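Local coordinates for CDP-4-keto-6-deoxy-D-glucose-3-dehydrase (Yersinia pseudotuberculosis, PDB 3BB8) that catalyses the dehydration step that removes the C3 hydroxyl of CDP-4-keto-6-deoxy-D-glucose, on the route to the 3,6-dideoxyhexoses of lipopolysaccharide, at the interface of chains A and B. Numbering follows the deposited sequence. Chains: chain A/B, CDP-4-keto-6-deoxy-D-glucose-3-dehydrase.

The interface of chains A and B. Residues chain A 10, 13-14, 16-17; chain B 6, 10, 13, 54.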
loop_
_atom_site.group_PDB
_atom_site.type_symbol
_atom_site.label_atom_id
_atom_site.label_comp_id
_atom_site.label_asym_id
_atom_site.label_seq_id
_atom_site.Cartn_x
_atom_site.Cartn_y
_atom_site.Cartn_z
ATOM N N ILE A 10 -16.563 -19.073 20.045
ATOM C CA ILE A 10 -16.692 -18.056 19.009
ATOM C C ILE A 10 -16.565 -18.665 17.617
ATOM O O ILE A 10 -17.323 -18.325 16.708
ATOM C CB ILE A 10 -15.634 -16.947 19.172
ATOM C CG1 ILE A 10 -15.896 -16.143 20.447
ATOM C CG2 ILE A 10 -15.626 -16.036 17.953
ATOM C CD1 ILE A 10 -14.870 -15.063 20.709
ATOM N N LEU A 13 -20.080 -20.149 16.675
ATOM C CA LEU A 13 -21.067 -19.156 16.263
ATOM C C LEU A 13 -20.693 -18.507 14.931
ATOM O O LEU A 13 -21.518 -17.846 14.294
ATOM C CB LEU A 13 -21.217 -18.080 17.343
ATOM C CG LEU A 13 -21.577 -18.568 18.751
ATOM C CD1 LEU A 13 -21.871 -17.366 19.635
ATOM C CD2 LEU A 13 -22.788 -19.488 18.695
ATOM N N VAL A 14 -19.443 -18.694 14.522
ATOM C CA VAL A 14 -18.959 -18.150 13.261
ATOM C C VAL A 14 -19.173 -19.193 12.168
ATOM O O VAL A 14 -19.752 -18.897 11.121
ATOM C CB VAL A 14 -17.452 -17.780 13.345
ATOM C CG1 VAL A 14 -16.902 -17.478 11.962
ATOM C CG2 VAL A 14 -17.269 -16.568 14.238
ATOM N N GLN A 16 -21.227 -21.276 11.985
ATOM C CA GLN A 16 -22.658 -21.448 11.780
ATOM C C GLN A 16 -23.281 -20.198 11.172
ATOM O O GLN A 16 -24.395 -20.238 10.651
ATOM C CB GLN A 16 -23.335 -21.790 13.110
ATOM C CG GLN A 16 -22.776 -23.045 13.778
ATOM C CD GLN A 16 -23.276 -23.243 15.201
ATOM O OE1 GLN A 16 -22.827 -24.150 15.908
ATOM N NE2 GLN A 16 -24.210 -22.395 15.629
ATOM N N TYR A 17 -22.562 -19.084 11.248
ATOM C CA TYR A 17 -23.039 -17.831 10.674
ATOM C C TYR A 17 -22.672 -17.873 9.195
ATOM O O TYR A 17 -23.342 -17.278 8.353
ATOM C CB TYR A 17 -22.344 -16.636 11.333
ATOM C CG TYR A 17 -22.736 -15.297 10.741
ATOM C CD1 TYR A 17 -23.751 -14.531 11.314
ATOM C CD2 TYR A 17 -22.116 -14.811 9.584
ATOM C CE1 TYR A 17 -24.141 -13.315 10.751
ATOM C CE2 TYR A 17 -22.502 -13.596 9.010
ATOM C CZ TYR A 17 -23.516 -12.854 9.599
ATOM O OH TYR A 17 -23.924 -11.665 9.031
ATOM N N LEU B 6 -26.821 -14.501 16.001
ATOM C CA LEU B 6 -25.460 -15.021 15.987
ATOM C C LEU B 6 -24.435 -13.905 16.105
ATOM O O LEU B 6 -23.397 -14.072 16.738
ATOM C CB LEU B 6 -25.208 -15.805 14.702
ATOM C CG LEU B 6 -26.145 -16.985 14.463
ATOM C CD1 LEU B 6 -25.742 -17.706 13.185
ATOM C CD2 LEU B 6 -26.093 -17.920 15.660
ATOM N N ILE B 10 -22.014 -13.351 19.319
ATOM C CA ILE B 10 -20.573 -13.365 19.104
ATOM C C ILE B 10 -20.002 -12.082 19.699
ATOM O O ILE B 10 -18.942 -12.094 20.321
ATOM C CB ILE B 10 -20.219 -13.435 17.598
ATOM C CG1 ILE B 10 -20.656 -14.785 17.024
ATOM C CG2 ILE B 10 -18.720 -13.254 17.402
ATOM C CD1 ILE B 10 -20.416 -14.938 15.537
ATOM N N LEU B 13 -19.395 -12.835 23.302
ATOM C CA LEU B 13 -18.272 -13.739 23.507
ATOM C C LEU B 13 -16.915 -13.066 23.312
ATOM O O LEU B 13 -15.929 -13.466 23.931
ATOM C CB LEU B 13 -18.381 -14.951 22.577
ATOM C CG LEU B 13 -19.572 -15.891 22.787
ATOM C CD1 LEU B 13 -19.372 -17.147 21.946
ATOM C CD2 LEU B 13 -19.694 -16.268 24.257
ATOM N N LEU B 54 -17.199 -10.736 9.409
ATOM C CA LEU B 54 -18.434 -11.447 9.116
ATOM C C LEU B 54 -19.098 -10.920 7.853
ATOM O O LEU B 54 -19.601 -11.707 7.050
ATOM C CB LEU B 54 -19.391 -11.356 10.308
ATOM C CG LEU B 54 -18.894 -12.054 11.582
ATOM C CD1 LEU B 54 -19.905 -11.863 12.694
ATOM C CD2 LEU B 54 -18.666 -13.533 11.315
#
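A:Leu13 and B:Ile10 illustrate how helices can be joined by nonpolar contacts, since within this patch no nitrogen or oxygen of one chain lies within bonding reach of the other. The two side chains slide past each other in opposite directions, with A:Leu13 CB 3.4 Å from B:Ile10 CG1. Because B:Ile10 CG1 stands anti to its own carbonyl carbon (chi1 -67°) and the chain continues extended, its terminal CD1 reaches the backbone of the partner, 3.3 Å from A:Leu13 O. This is a van der Waals contact; the same methyl also touches A:Val14 CG2, whose side chain runs across it.

The exchanged pair, A:Ile10 with B:Leu13, passes alongside in the same manner, A:Ile10 CG1 lying 3.5 Å from B:Leu13 CB. Like residues meet between these pairs: the two Leu13 side chains cross at about a right angle, their CD1 methyls 3.4 Å apart, while the Ile10 CG2 methyls touch more loosely at 4.2 Å.

Contacts of a tyrosine ring with leucines extend the patch. A:Tyr17 CG is anti to the backbone N (chi1 177°), which turns the ring towards two leucines of chain B. B:Leu6 CB meets the ring edge in plane, 3.9 Å from A:Tyr17 CD1, and B:Leu54 comes in obliquely over one face, its CB near A:Tyr17 CE2 and its CD2 near A:Tyr17 CD2. At the base of the side chain, B:Leu6 CD1 packs 3.7 Å from A:Tyr17 CA, near the A:Gln16 carbonyl O.

In the fold, helices 6-15 of A and 3-21 of B run roughly antiparallel near the N-termini; A:Tyr17 opens helix 17-21 after a break at A:Gln16, and B:Leu54 comes from helix 43-55, forming one part of the symmetric dimer interface.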